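Local coordinates for ssDNA binding protein (Aeropyrum pernix, PDB 4PSN) that binds single-stranded DNA, which is probably held in a tunnel system formed between its subunits, at residues V129-D133 with L217-K221; R163-V167 with A209-V213. All blocks are in the same frame, centred on the assembly; numbering follows the deposited sequence.

Interaction 1 (V129-D133 with L217-K221)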
# COMPACT_ATOMS: atom_id res chain seq x y z
N VAL C 129 -32.29 -2.33 -24.96
CA VAL C 129 -31.20 -2.40 -25.92
C VAL C 129 -31.54 -3.33 -27.08
O VAL C 129 -31.32 -3.00 -28.24
CB VAL C 129 -29.92 -2.97 -25.27
CG1 VAL C 129 -28.81 -3.09 -26.32
CG2 VAL C 129 -29.49 -2.10 -24.12
N GLY C 130 -32.05 -4.52 -26.76
CA GLY C 130 -32.33 -5.50 -27.79
C GLY C 130 -32.60 -6.88 -27.22
O GLY C 130 -32.73 -7.04 -26.01
N GLU C 131 -32.69 -7.87 -28.10
CA GLU C 131 -32.87 -9.26 -27.71
C GLU C 131 -31.65 -10.10 -28.08
O GLU C 131 -30.99 -9.84 -29.09
CB GLU C 131 -34.11 -9.85 -28.38
CG GLU C 131 -35.42 -9.31 -27.82
CD GLU C 131 -36.64 -10.03 -28.38
OE1 GLU C 131 -36.47 -11.08 -29.03
OE2 GLU C 131 -37.77 -9.53 -28.16
N THR C 132 -31.36 -11.10 -27.27
CA THR C 132 -30.28 -12.03 -27.57
C THR C 132 -30.78 -13.08 -28.55
O THR C 132 -31.97 -13.19 -28.82
CB THR C 132 -29.84 -12.78 -26.33
OG1 THR C 132 -30.89 -13.68 -25.96
CG2 THR C 132 -29.51 -11.80 -25.20
N ASP C 133 -29.86 -13.90 -29.04
CA ASP C 133 -30.21 -14.91 -30.03
C ASP C 133 -31.26 -15.89 -29.49
O ASP C 133 -32.06 -16.42 -30.25
CB ASP C 133 -28.96 -15.67 -30.50
CG ASP C 133 -27.88 -14.75 -31.07
OD1 ASP C 133 -27.17 -15.17 -32.01
OD2 ASP C 133 -27.73 -13.61 -30.57
N LEU C 217 -24.15 -6.98 -21.99
CA LEU C 217 -24.22 -6.19 -23.21
C LEU C 217 -23.67 -6.94 -24.44
O LEU C 217 -24.16 -6.75 -25.55
CB LEU C 217 -23.54 -4.83 -23.03
CG LEU C 217 -24.27 -3.89 -22.05
CD1 LEU C 217 -23.46 -2.64 -21.82
CD2 LEU C 217 -25.70 -3.56 -22.55
N SER C 218 -22.67 -7.79 -24.24
CA SER C 218 -22.08 -8.54 -25.36
C SER C 218 -23.06 -9.54 -25.98
O SER C 218 -22.89 -9.95 -27.12
CB SER C 218 -20.79 -9.26 -24.92
OG SER C 218 -21.08 -10.40 -24.13
N LEU C 219 -24.09 -9.94 -25.23
CA LEU C 219 -25.05 -10.91 -25.73
C LEU C 219 -26.03 -10.29 -26.72
O LEU C 219 -26.73 -11.01 -27.42
CB LEU C 219 -25.85 -11.54 -24.59
CG LEU C 219 -24.99 -12.35 -23.64
CD1 LEU C 219 -25.81 -12.84 -22.45
CD2 LEU C 219 -24.40 -13.51 -24.42
N VAL C 220 -26.08 -8.97 -26.77
CA VAL C 220 -27.11 -8.34 -27.58
C VAL C 220 -26.85 -8.49 -29.07
O VAL C 220 -25.73 -8.25 -29.54
CB VAL C 220 -27.28 -6.86 -27.27
CG1 VAL C 220 -28.40 -6.29 -28.11
CG2 VAL C 220 -27.57 -6.66 -25.80
N LYS C 221 -27.90 -8.91 -29.79
CA LYS C 221 -27.95 -9.02 -31.25
C LYS C 221 -28.41 -10.41 -31.69
O LYS C 221 -29.61 -10.66 -31.83
CB LYS C 221 -26.62 -8.65 -31.92
CG LYS C 221 -26.71 -7.40 -32.79
CD LYS C 221 -25.60 -7.37 -33.84
CE LYS C 221 -25.63 -8.61 -34.71
NZ LYS C 221 -26.95 -8.79 -35.38
O HOH W 1 -26.95 -13.73 -28.00
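The classic beta bulge at V129 and G130, both facing V138 of the neighbouring strand 137-143, is where the end of edge strand 125-131 meets the tail that follows helix 206-218. V129 carries the apolar part: its CG1, set anti to the backbone N (chi1 177°), reaches the isopropyl group of V220 and lies 3.7 Å from V220 CG1 and 3.8 Å from V220 CG2. V220 CG1 also sits 4.0 Å from G130 CA, over the bulge itself. The tail runs here beside a strand that is outermost, within this chain, in the six-stranded antiparallel sheet of the C-terminal domain. Past the bulge polar contacts join the apolar ones. The last modelled residue, K221, makes a weak hydrogen bond from its backbone N to E131 O (3.3 Å). T132 and L219 run next to each other in the same sense, and the methyl T132 CG2 comes 3.7 Å from L219 CB, while T132 OG1 turns to D136. One water joins the two segments by donating to D133 OD2 (2.7 Å) and to L219 O (2.8 Å). R176 of a second subunit packs on both T132 and L219, and R178 of the same subunit on D133.

Interaction 2 (R163-V167 with A209-V213)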
# COMPACT_ATOMS: atom_id res chain seq x y z
N ARG C 163 -31.61 -10.77 -13.99
CA ARG C 163 -30.34 -10.53 -13.31
C ARG C 163 -29.66 -9.33 -13.93
O ARG C 163 -30.04 -8.89 -15.01
CB ARG C 163 -29.41 -11.76 -13.31
CG ARG C 163 -29.22 -12.49 -14.62
CD ARG C 163 -30.48 -13.28 -14.96
NE ARG C 163 -30.26 -14.36 -15.91
CZ ARG C 163 -31.02 -14.58 -16.98
NH1 ARG C 163 -30.76 -15.59 -17.79
NH2 ARG C 163 -32.05 -13.77 -17.24
N GLY C 164 -28.67 -8.77 -13.26
CA GLY C 164 -28.05 -7.58 -13.80
C GLY C 164 -27.07 -6.99 -12.83
O GLY C 164 -26.78 -7.60 -11.80
N ALA C 165 -26.56 -5.81 -13.15
CA ALA C 165 -25.52 -5.20 -12.35
C ALA C 165 -25.48 -3.70 -12.65
O ALA C 165 -25.80 -3.31 -13.77
CB ALA C 165 -24.17 -5.83 -12.71
N VAL C 166 -25.09 -2.89 -11.67
CA VAL C 166 -24.77 -1.48 -11.90
C VAL C 166 -23.45 -1.15 -11.20
O VAL C 166 -23.06 -1.83 -10.24
CB VAL C 166 -25.88 -0.52 -11.38
CG1 VAL C 166 -27.22 -0.78 -12.11
CG2 VAL C 166 -26.05 -0.67 -9.90
N VAL C 167 -22.76 -0.13 -11.67
CA VAL C 167 -21.50 0.27 -11.07
C VAL C 167 -21.65 1.55 -10.24
O VAL C 167 -20.80 1.85 -9.40
CB VAL C 167 -20.40 0.47 -12.13
CG1 VAL C 167 -20.19 -0.80 -12.91
CG2 VAL C 167 -20.77 1.64 -13.05
N ALA C 209 -19.01 -5.97 -10.94
CA ALA C 209 -20.19 -5.41 -11.58
C ALA C 209 -19.86 -5.11 -13.03
O ALA C 209 -20.65 -5.38 -13.91
CB ALA C 209 -20.68 -4.15 -10.84
N VAL C 210 -18.66 -4.57 -13.28
CA VAL C 210 -18.28 -4.22 -14.66
C VAL C 210 -18.32 -5.45 -15.56
O VAL C 210 -18.83 -5.41 -16.68
CB VAL C 210 -16.88 -3.54 -14.74
CG1 VAL C 210 -16.42 -3.41 -16.20
CG2 VAL C 210 -16.90 -2.16 -14.07
N ARG C 211 -17.78 -6.56 -15.06
CA ARG C 211 -17.72 -7.80 -15.84
C ARG C 211 -19.12 -8.30 -16.22
O ARG C 211 -19.35 -8.75 -17.34
CB ARG C 211 -16.97 -8.87 -15.03
CG ARG C 211 -16.86 -10.21 -15.70
CD ARG C 211 -15.47 -10.45 -16.25
NE ARG C 211 -14.41 -10.26 -15.25
CZ ARG C 211 -13.18 -9.87 -15.55
NH1 ARG C 211 -12.87 -9.62 -16.82
NH2 ARG C 211 -12.26 -9.71 -14.60
N VAL C 212 -20.06 -8.23 -15.27
CA VAL C 212 -21.42 -8.69 -15.54
C VAL C 212 -22.12 -7.79 -16.58
O VAL C 212 -22.78 -8.28 -17.51
CB VAL C 212 -22.26 -8.77 -14.24
CG1 VAL C 212 -23.76 -8.92 -14.56
CG2 VAL C 212 -21.78 -9.94 -13.36
N VAL C 213 -21.97 -6.48 -16.42
CA VAL C 213 -22.53 -5.53 -17.38
C VAL C 213 -22.02 -5.83 -18.78
O VAL C 213 -22.80 -5.93 -19.73
CB VAL C 213 -22.20 -4.07 -16.96
CG1 VAL C 213 -22.63 -3.06 -18.04
CG2 VAL C 213 -22.84 -3.76 -15.63
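A165, on strand 159-166, points its methyl at helix 206-218, and that one carbon touches three helix residues. The helix lies across a face of the six-stranded antiparallel sheet of the C-terminal domain; the axes of strand 163-166 and helix 209-213 approach to 7.1 Å, and their N-to-C directions differ by 129°. A165 CB meets V212 CG1 at 3.6 Å, the A209 carbonyl O at 3.7 Å and V213 CG2 at 3.8 Å, so the methyl rests on the helix backbone as well as on its side chains. V212 can be followed outward: its CB is 3.8 Å from A165 CB, and its CG1, anti to the backbone N (chi1 166°), reaches the same methyl and, back toward the start of the strand segment, the carbonyl carbon of G164. Past V212 lies R211 of a second subunit. V213 sends CG2 against the A165 carbonyl O, and its side chain also packs on A150 of strand 146-155. Toward the end of the strand A209 CB comes 3.4 Å from V166 O. V167 CG1 comes 3.7 Å from V210 CG2 in one of two V167 conformers, so this touch is uncertain. L173 of strand 172-180 touches both A165 and A209. No hydrogen bond passes between the segments: each backbone makes its own, A165 with A150 and V166 with L172 in the sheet, V213 N with A209 O in the helix. Small methyls at A165 and A209 let the backbones come near, A165 CA and A209 CA lying 5.4 Å apart, so the contact rests on close apolar packing.

From the N terminus, the chain passes through the three-stranded sheet and helix 100-113 before reaching strand 125-131 of the second sheet, the first side of interaction 1. It then winds through the six-stranded sheet to strand 159-166, where interaction 2 begins, and returns by helix 206-218. Interaction 2 closes first, at residues 209-213, and is nested inside the longer loop that interaction 1 closes at 217-221. Both use helix 206-218; their segments adjoin in sequence, with no other touch between them, and their centres lie 15 Å apart. Together they tie that helix and its tail to an inner strand and an edge strand of the same sheet, beside the second subunit.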